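Local coordinates for UPF0141 protein yjdB (Campylobacter jejuni subsp. jejuni HB93-13, PDB 4TN0), which probably transfers phosphoethanolamine groups to acceptor molecules in the periplasm, through a zinc-containing domain of the alkaline phosphatase-like fold, at residues Y217-S230 with P247-D261. Numbering follows the deposited sequence.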
ATOM      1  N   TYR A 217     -11.749  19.263   1.996  1.00 76.88           N
ATOM      2  CA  TYR A 217     -10.889  18.456   2.865  1.00 73.08           C
ATOM      3  C   TYR A 217      -9.388  18.568   2.567  1.00 68.86           C
ATOM      4  O   TYR A 217      -8.970  18.938   1.466  1.00 65.35           O
ATOM      5  CB  TYR A 217     -11.270  16.984   2.763  1.00 68.40           C
ATOM      6  CG  TYR A 217     -12.578  16.606   3.394  1.00 67.02           C
ATOM      7  CD1 TYR A 217     -12.618  16.102   4.688  1.00 66.81           C
ATOM      8  CD2 TYR A 217     -13.770  16.723   2.695  1.00 67.74           C
ATOM      9  CE1 TYR A 217     -13.807  15.732   5.272  1.00 65.98           C
ATOM     10  CE2 TYR A 217     -14.973  16.355   3.274  1.00 68.04           C
ATOM     11  CZ  TYR A 217     -14.983  15.859   4.565  1.00 64.72           C
ATOM     12  OH  TYR A 217     -16.173  15.485   5.151  1.00 61.83           O
ATOM     13  N   GLU A 218      -8.585  18.222   3.565  1.00 67.04           N
ATOM     14  CA  GLU A 218      -7.168  17.996   3.351  1.00 72.70           C
ATOM     15  C   GLU A 218      -7.007  16.504   3.024  1.00 73.92           C
ATOM     16  O   GLU A 218      -7.303  15.630   3.858  1.00 70.14           O
ATOM     17  CB  GLU A 218      -6.352  18.379   4.590  1.00 72.68           C
ATOM     18  CG  GLU A 218      -5.134  17.489   4.835  1.00 71.27           C
ATOM     19  CD  GLU A 218      -4.437  17.785   6.151  1.00 81.04           C
ATOM     20  OE1 GLU A 218      -3.748  16.878   6.684  1.00 75.69           O
ATOM     21  OE2 GLU A 218      -4.571  18.929   6.646  1.00 89.64           O
ATOM     22  N   SER A 219      -6.557  16.214   1.806  1.00 70.41           N
ATOM     23  CA  SER A 219      -6.579  14.841   1.310  1.00 68.12           C
ATOM     24  C   SER A 219      -5.178  14.307   1.066  1.00 67.13           C
ATOM     25  O   SER A 219      -4.298  15.005   0.547  1.00 65.30           O
ATOM     26  CB  SER A 219      -7.395  14.751   0.020  1.00 66.77           C
ATOM     27  OG  SER A 219      -8.756  15.082   0.254  1.00 71.77           O
ATOM     28  N   SER A 220      -4.980  13.053   1.448  1.00 65.90           N
ATOM     29  CA  SER A 220      -3.728  12.375   1.164  1.00 64.57           C
ATOM     30  C   SER A 220      -3.953  10.969   0.616  1.00 59.54           C
ATOM     31  O   SER A 220      -4.914  10.281   0.995  1.00 53.84           O
ATOM     32  CB  SER A 220      -2.867  12.317   2.417  1.00 60.96           C
ATOM     33  OG  SER A 220      -2.581  13.625   2.873  1.00 67.88           O
ATOM     34  N   LEU A 221      -3.072  10.567  -0.299  1.00 57.56           N
ATOM     35  CA  LEU A 221      -2.981   9.184  -0.748  1.00 48.00           C
ATOM     36  C   LEU A 221      -1.656   8.563  -0.303  1.00 52.62           C
ATOM     37  O   LEU A 221      -0.573   9.120  -0.552  1.00 48.39           O
ATOM     38  CB  LEU A 221      -3.124   9.091  -2.265  1.00 52.85           C
ATOM     39  CG  LEU A 221      -2.720   7.746  -2.888  1.00 51.42           C
ATOM     40  CD1 LEU A 221      -3.638   6.635  -2.419  1.00 43.47           C
ATOM     41  CD2 LEU A 221      -2.741   7.841  -4.411  1.00 56.51           C
ATOM     42  N   PHE A 222      -1.744   7.418   0.373  1.00 46.73           N
ATOM     43  CA  PHE A 222      -0.551   6.632   0.651  1.00 44.96           C
ATOM     44  C   PHE A 222      -0.738   5.225   0.112  1.00 46.80           C
ATOM     45  O   PHE A 222      -1.722   4.540   0.449  1.00 41.80           O
ATOM     46  CB  PHE A 222      -0.212   6.589   2.147  1.00 40.02           C
ATOM     47  CG  PHE A 222       1.142   5.993   2.426  1.00 41.54           C
ATOM     48  CD1 PHE A 222       2.272   6.521   1.830  1.00 40.24           C
ATOM     49  CD2 PHE A 222       1.280   4.896   3.253  1.00 38.65           C
ATOM     50  CE1 PHE A 222       3.517   5.964   2.051  1.00 40.86           C
ATOM     51  CE2 PHE A 222       2.504   4.349   3.488  1.00 36.03           C
ATOM     52  CZ  PHE A 222       3.635   4.882   2.887  1.00 39.18           C
ATOM     53  N   TYR A 223       0.188   4.834  -0.769  1.00 45.72           N
ATOM     54  CA  TYR A 223       0.188   3.516  -1.407  1.00 44.33           C
ATOM     55  C   TYR A 223       1.471   2.749  -1.102  1.00 43.63           C
ATOM     56  O   TYR A 223       2.573   3.285  -1.271  1.00 43.19           O
ATOM     57  CB  TYR A 223       0.019   3.651  -2.927  1.00 46.57           C
ATOM     58  CG  TYR A 223       0.503   2.450  -3.739  1.00 45.16           C
ATOM     59  CD1 TYR A 223       1.725   2.486  -4.400  1.00 43.03           C
ATOM     60  CD2 TYR A 223      -0.268   1.291  -3.857  1.00 43.07           C
ATOM     61  CE1 TYR A 223       2.174   1.414  -5.143  1.00 43.63           C
ATOM     62  CE2 TYR A 223       0.192   0.192  -4.604  1.00 40.26           C
ATOM     63  CZ  TYR A 223       1.412   0.273  -5.247  1.00 39.68           C
ATOM     64  OH  TYR A 223       1.898  -0.781  -5.988  1.00 39.23           O
ATOM     65  N   LEU A 224       1.329   1.499  -0.670  1.00 40.37           N
ATOM     66  CA  LEU A 224       2.490   0.605  -0.553  1.00 42.25           C
ATOM     67  C   LEU A 224       2.099  -0.840  -0.850  1.00 38.38           C
ATOM     68  O   LEU A 224       0.947  -1.243  -0.673  1.00 34.99           O
ATOM     69  CB  LEU A 224       3.144   0.675   0.836  1.00 35.84           C
ATOM     70  CG  LEU A 224       2.422   0.134   2.070  1.00 39.79           C
ATOM     71  CD1 LEU A 224       3.379   0.176   3.258  1.00 41.73           C
ATOM     72  CD2 LEU A 224       1.135   0.891   2.390  1.00 37.51           C
ATOM     73  N   SER A 225       3.070  -1.627  -1.285  1.00 38.90           N
ATOM     74  CA  SER A 225       2.803  -3.018  -1.586  1.00 37.31           C
ATOM     75  C   SER A 225       2.999  -3.856  -0.337  1.00 31.68           C
ATOM     76  O   SER A 225       3.698  -3.425   0.582  1.00 38.22           O
ATOM     77  CB  SER A 225       3.710  -3.510  -2.712  1.00 36.46           C
ATOM     78  OG  SER A 225       3.280  -4.787  -3.135  1.00 38.09           O
ATOM     79  N   ASP A 226       2.374  -5.032  -0.291  1.00 29.44           N
ATOM     80  CA  ASP A 226       2.609  -5.964   0.808  1.00 30.69           C
ATOM     81  C   ASP A 226       3.995  -6.631   0.713  1.00 32.04           C
ATOM     82  O   ASP A 226       4.608  -6.890   1.742  1.00 33.11           O
ATOM     83  CB  ASP A 226       1.507  -7.037   0.896  1.00 27.47           C
ATOM     84  CG  ASP A 226       1.363  -7.870  -0.383  1.00 35.13           C
ATOM     85  OD1 ASP A 226       1.923  -7.480  -1.428  1.00 35.55           O
ATOM     86  OD2 ASP A 226       0.653  -8.902  -0.347  1.00 32.00           O
ATOM     87  N   HIS A 227       4.481  -6.892  -0.500  1.00 33.38           N
ATOM     88  CA  HIS A 227       5.812  -7.505  -0.730  1.00 35.50           C
ATOM     89  C   HIS A 227       6.169  -7.487  -2.230  1.00 36.25           C
ATOM     90  O   HIS A 227       5.380  -7.039  -3.071  1.00 36.65           O
ATOM     91  CB  HIS A 227       5.858  -8.939  -0.236  1.00 29.16           C
ATOM     92  CG  HIS A 227       4.761  -9.782  -0.797  1.00 34.05           C
ATOM     93  ND1 HIS A 227       4.756 -10.203  -2.110  1.00 32.91           N
ATOM     94  CD2 HIS A 227       3.616 -10.252  -0.243  1.00 32.35           C
ATOM     95  CE1 HIS A 227       3.652 -10.897  -2.340  1.00 35.73           C
ATOM     96  NE2 HIS A 227       2.948 -10.947  -1.222  1.00 32.87           N
ATOM     97  N   GLY A 228       7.361  -7.955  -2.563  1.00 30.87           N
ATOM     98  CA  GLY A 228       7.785  -7.974  -3.945  1.00 29.40           C
ATOM     99  C   GLY A 228       7.406  -9.267  -4.626  1.00 30.71           C
ATOM    100  O   GLY A 228       6.433  -9.913  -4.259  1.00 33.59           O
ATOM    101  N   GLU A 229       8.169  -9.633  -5.642  1.00 32.15           N
ATOM    102  CA  GLU A 229       7.893 -10.825  -6.451  1.00 30.78           C
ATOM    103  C   GLU A 229       9.136 -11.219  -7.230  1.00 29.05           C
ATOM    104  O   GLU A 229       9.875 -10.351  -7.692  1.00 30.50           O
ATOM    105  CB  GLU A 229       6.743 -10.580  -7.427  1.00 29.34           C
ATOM    106  CG  GLU A 229       6.297 -11.814  -8.217  1.00 29.99           C
ATOM    107  CD  GLU A 229       5.307 -12.678  -7.453  1.00 33.14           C
ATOM    108  OE1 GLU A 229       5.354 -12.704  -6.183  1.00 28.94           O
ATOM    109  OE2 GLU A 229       4.485 -13.339  -8.139  1.00 31.04           O
ATOM    110  N   SER A 230       9.374 -12.519  -7.355  1.00 29.37           N
ATOM    111  CA  SER A 230      10.423 -13.031  -8.246  1.00 34.19           C
ATOM    112  C   SER A 230       9.843 -13.408  -9.625  1.00 33.77           C
ATOM    113  O   SER A 230       8.736 -13.933  -9.704  1.00 29.22           O
ATOM    114  CB  SER A 230      11.126 -14.237  -7.620  1.00 25.05           C
ATOM    115  OG  SER A 230      12.038 -13.801  -6.640  1.00 32.67           O
ATOM    116  N   PRO A 247      15.747 -12.575  -2.009  1.00 33.78           N
ATOM    117  CA  PRO A 247      16.313 -11.494  -2.828  1.00 33.40           C
ATOM    118  C   PRO A 247      15.546 -10.186  -2.609  1.00 36.83           C
ATOM    119  O   PRO A 247      14.356 -10.200  -2.229  1.00 33.72           O
ATOM    120  CB  PRO A 247      16.110 -11.994  -4.265  1.00 34.95           C
ATOM    121  CG  PRO A 247      14.927 -12.896  -4.172  1.00 32.45           C
ATOM    122  CD  PRO A 247      14.989 -13.547  -2.814  1.00 34.39           C
ATOM    123  N   SER A 248      16.198  -9.059  -2.869  1.00 32.91           N
ATOM    124  CA  SER A 248      15.534  -7.772  -2.683  1.00 32.55           C
ATOM    125  C   SER A 248      14.270  -7.631  -3.563  1.00 37.35           C
ATOM    126  O   SER A 248      13.413  -6.803  -3.265  1.00 34.46           O
ATOM    127  CB  SER A 248      16.505  -6.624  -2.949  1.00 29.73           C
ATOM    128  OG  SER A 248      16.964  -6.649  -4.281  1.00 47.44           O
ATOM    129  N   TYR A 249      14.189  -8.412  -4.652  1.00 36.40           N
ATOM    130  CA  TYR A 249      12.995  -8.470  -5.501  1.00 35.14           C
ATOM    131  C   TYR A 249      11.746  -8.746  -4.678  1.00 34.42           C
ATOM    132  O   TYR A 249      10.672  -8.303  -5.048  1.00 37.23           O
ATOM    133  CB  TYR A 249      13.120  -9.542  -6.599  1.00 32.82           C
ATOM    134  CG  TYR A 249      14.032  -9.148  -7.735  1.00 33.26           C
ATOM    135  CD1 TYR A 249      14.021  -7.849  -8.224  1.00 30.24           C
ATOM    136  CD2 TYR A 249      14.927 -10.072  -8.309  1.00 30.13           C
ATOM    137  CE1 TYR A 249      14.866  -7.470  -9.249  1.00 32.63           C
ATOM    138  CE2 TYR A 249      15.777  -9.698  -9.337  1.00 28.11           C
ATOM    139  CZ  TYR A 249      15.733  -8.391  -9.802  1.00 31.11           C
ATOM    140  OH  TYR A 249      16.542  -7.977 -10.825  1.00 40.80           O
ATOM    141  N   GLN A 250      11.889  -9.474  -3.569  1.00 33.32           N
ATOM    142  CA  GLN A 250      10.736  -9.827  -2.740  1.00 31.74           C
ATOM    143  C   GLN A 250      10.521  -8.907  -1.533  1.00 33.00           C
ATOM    144  O   GLN A 250       9.408  -8.853  -1.022  1.00 32.98           O
ATOM    145  CB  GLN A 250      10.833 -11.283  -2.276  1.00 26.56           C
ATOM    146  CG  GLN A 250      10.648 -12.239  -3.445  1.00 29.95           C
ATOM    147  CD  GLN A 250      10.560 -13.695  -3.042  1.00 28.31           C
ATOM    148  OE1 GLN A 250      10.167 -14.051  -1.911  1.00 28.08           O
ATOM    149  NE2 GLN A 250      10.925 -14.555  -3.971  1.00 24.91           N
ATOM    150  N   THR A 251      11.556  -8.188  -1.087  1.00 30.23           N
ATOM    151  CA  THR A 251      11.445  -7.333   0.103  1.00 34.71           C
ATOM    152  C   THR A 251      11.423  -5.824  -0.189  1.00 37.07           C
ATOM    153  O   THR A 251      10.909  -5.019   0.614  1.00 40.61           O
ATOM    154  CB  THR A 251      12.617  -7.617   1.101  1.00 33.90           C
ATOM    155  OG1 THR A 251      13.875  -7.355   0.465  1.00 35.24           O
ATOM    156  CG2 THR A 251      12.599  -9.055   1.534  1.00 33.41           C
ATOM    157  N   HIS A 252      11.981  -5.443  -1.332  1.00 36.21           N
ATOM    158  CA  HIS A 252      12.083  -4.035  -1.720  1.00 39.04           C
ATOM    159  C   HIS A 252      10.827  -3.620  -2.498  1.00 43.12           C
ATOM    160  O   HIS A 252      10.641  -4.009  -3.667  1.00 40.09           O
ATOM    161  CB  HIS A 252      13.359  -3.823  -2.553  1.00 38.21           C
ATOM    162  CG  HIS A 252      13.649  -2.393  -2.898  1.00 45.07           C
ATOM    163  ND1 HIS A 252      13.016  -1.328  -2.286  1.00 43.00           N
ATOM    164  CD2 HIS A 252      14.507  -1.856  -3.801  1.00 42.89           C
ATOM    165  CE1 HIS A 252      13.473  -0.196  -2.796  1.00 43.97           C
ATOM    166  NE2 HIS A 252      14.379  -0.489  -3.717  1.00 44.44           N
ATOM    167  N   ILE A 253       9.973  -2.835  -1.839  1.00 41.05           N
ATOM    168  CA  ILE A 253       8.654  -2.477  -2.360  1.00 41.22           C
ATOM    169  C   ILE A 253       8.553  -0.997  -2.678  1.00 44.93           C
ATOM    170  O   ILE A 253       9.296  -0.183  -2.125  1.00 47.76           O
ATOM    171  CB  ILE A 253       7.523  -2.812  -1.342  1.00 40.17           C
ATOM    172  CG1 ILE A 253       7.918  -2.312   0.056  1.00 36.88           C
ATOM    173  CG2 ILE A 253       7.213  -4.294  -1.328  1.00 38.58           C
ATOM    174  CD1 ILE A 253       6.811  -2.376   1.076  1.00 37.79           C
ATOM    175  N   PRO A 254       7.587  -0.634  -3.533  1.00 45.35           N
ATOM    176  CA  PRO A 254       7.290   0.775  -3.762  1.00 46.33           C
ATOM    177  C   PRO A 254       6.478   1.372  -2.615  1.00 47.04           C
ATOM    178  O   PRO A 254       5.660   0.692  -1.986  1.00 40.51           O
ATOM    179  CB  PRO A 254       6.455   0.739  -5.040  1.00 43.43           C
ATOM    180  CG  PRO A 254       5.708  -0.537  -4.903  1.00 41.22           C
ATOM    181  CD  PRO A 254       6.742  -1.494  -4.381  1.00 43.28           C
ATOM    182  N   ALA A 255       6.709   2.650  -2.352  1.00 48.53           N
ATOM    183  CA  ALA A 255       5.810   3.419  -1.520  1.00 49.47           C
ATOM    184  C   ALA A 255       5.647   4.772  -2.189  1.00 52.04           C
ATOM    185  O   ALA A 255       6.630   5.371  -2.656  1.00 51.19           O
ATOM    186  CB  ALA A 255       6.335   3.549  -0.099  1.00 46.06           C
ATOM    187  N   ILE A 256       4.394   5.209  -2.287  1.00 49.01           N
ATOM    188  CA  ILE A 256       4.037   6.435  -2.991  1.00 52.99           C
ATOM    189  C   ILE A 256       3.120   7.310  -2.135  1.00 51.75           C
ATOM    190  O   ILE A 256       2.110   6.827  -1.611  1.00 49.44           O
ATOM    191  CB  ILE A 256       3.330   6.125  -4.326  1.00 49.93           C
ATOM    192  CG1 ILE A 256       4.315   5.554  -5.345  1.00 45.79           C
ATOM    193  CG2 ILE A 256       2.637   7.364  -4.891  1.00 49.00           C
ATOM    194  CD1 ILE A 256       3.609   4.972  -6.593  1.00 39.85           C
ATOM    195  N   PHE A 257       3.453   8.596  -2.025  1.00 50.80           N
ATOM    196  CA  PHE A 257       2.607   9.529  -1.273  1.00 55.60           C
ATOM    197  C   PHE A 257       2.180  10.728  -2.096  1.00 55.05           C
ATOM    198  O   PHE A 257       2.954  11.279  -2.886  1.00 58.62           O
ATOM    199  CB  PHE A 257       3.316  10.037  -0.009  1.00 55.79           C
ATOM    200  CG  PHE A 257       2.507  11.051   0.773  1.00 59.41           C
ATOM    201  CD1 PHE A 257       1.418  10.654   1.537  1.00 56.79           C
ATOM    202  CD2 PHE A 257       2.830  12.401   0.733  1.00 61.22           C
ATOM    203  CE1 PHE A 257       0.674  11.576   2.242  1.00 59.08           C
ATOM    204  CE2 PHE A 257       2.086  13.328   1.441  1.00 60.30           C
ATOM    205  CZ  PHE A 257       1.010  12.914   2.196  1.00 62.29           C
ATOM    206  N   TRP A 258       0.929  11.118  -1.913  1.00 56.07           N
ATOM    207  CA  TRP A 258       0.444  12.350  -2.502  1.00 62.15           C
ATOM    208  C   TRP A 258      -0.487  13.062  -1.531  1.00 62.66           C
ATOM    209  O   TRP A 258      -1.244  12.425  -0.795  1.00 60.50           O
ATOM    210  CB  TRP A 258      -0.275  12.082  -3.826  1.00 56.09           C
ATOM    211  CG  TRP A 258      -0.853  13.313  -4.440  1.00 56.86           C
ATOM    212  CD1 TRP A 258      -0.250  14.129  -5.349  1.00 62.35           C
ATOM    213  CD2 TRP A 258      -2.152  13.865  -4.206  1.00 60.54           C
ATOM    214  NE1 TRP A 258      -1.085  15.161  -5.689  1.00 65.86           N
ATOM    215  CE2 TRP A 258      -2.262  15.021  -5.002  1.00 63.26           C
ATOM    216  CE3 TRP A 258      -3.231  13.500  -3.396  1.00 63.70           C
ATOM    217  CZ2 TRP A 258      -3.407  15.811  -5.015  1.00 66.14           C
ATOM    218  CZ3 TRP A 258      -4.367  14.285  -3.411  1.00 65.08           C
ATOM    219  CH2 TRP A 258      -4.446  15.427  -4.214  1.00 67.52           C
ATOM    220  N   SER A 259      -0.451  14.389  -1.556  1.00 64.96           N
ATOM    221  CA  SER A 259      -1.363  15.188  -0.755  1.00 62.25           C
ATOM    222  C   SER A 259      -1.610  16.504  -1.451  1.00 65.71           C
ATOM    223  O   SER A 259      -0.756  16.977  -2.206  1.00 67.34           O
ATOM    224  CB  SER A 259      -0.798  15.433   0.641  1.00 66.83           C
ATOM    225  OG  SER A 259      -1.762  16.062   1.459  1.00 72.46           O
ATOM    226  N   ASN A 260      -2.772  17.098  -1.191  1.00 68.38           N
ATOM    227  CA  ASN A 260      -3.065  18.443  -1.679  1.00 69.76           C
ATOM    228  C   ASN A 260      -2.502  19.484  -0.716  1.00 76.57           C
ATOM    229  O   ASN A 260      -2.244  20.629  -1.095  1.00 80.51           O
ATOM    230  CB  ASN A 260      -4.573  18.637  -1.844  1.00 62.68           C
ATOM    231  CG  ASN A 260      -5.345  18.255  -0.600  1.00 66.38           C
ATOM    232  OD1 ASN A 260      -4.810  18.297   0.509  1.00 73.66           O
ATOM    233  ND2 ASN A 260      -6.606  17.868  -0.774  1.00 65.04           N
ATOM    234  N   ASP A 261      -2.279  19.051   0.522  1.00 68.94           N
ATOM    235  CA  ASP A 261      -1.524  19.815   1.498  1.00 71.96           C
ATOM    236  C   ASP A 261      -0.064  19.670   1.141  1.00 75.72           C
ATOM    237  O   ASP A 261       0.552  18.653   1.449  1.00 79.10           O
ATOM    238  CB  ASP A 261      -1.806  19.282   2.907  1.00 75.21           C
ATOM    239  CG  ASP A 261      -1.034  20.008   4.003  1.00 75.26           C
ATOM    240  OD1 ASP A 261       0.101  20.482   3.775  1.00 74.83           O
ATOM    241  OD2 ASP A 261      -1.584  20.089   5.122  1.00 75.21           O
TER
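L221 and Y223 pair with W258 and I256 in an antiparallel ladder, each pair closed by two backbone hydrogen bonds; the axes of strands 218-224 and 252-259 approach to 4.5 Å, their N-to-C directions 172° apart. On the face of L221 and W258, the ring of Y223 reaches I256, whose CD1 lies 3.8 Å from Y223 CD1, while helix 186-211 packs over this layer. On the other face F222 and F257 cross at about a right angle, F257 CB meeting the ring edge of F222 at CD1 (4.1 Å). Where the ladder ends, N260 CG sits between its backbone N and carbonyl carbon (chi1 52°), turning the amide back so that S219 N meets OD1 (3.0 Å) from the side of its C=O. S219 O accepts N260 N nearly in line and S259 OG from above the carbonyl plane. Past the other end, I253 CG2 packs 3.5 Å from H227 C, Q250 O receives G228 N at 2.7 Å, and Q250 NE2 donates almost straight (171°) to S230 OG. D226 and H227 bind zinc with E26 and phosphorylated T65. H227 ND1 donates in its ring plane to G228 O, fixing the ring's rotation with NE2 on the metal, consistent with a preorganised site.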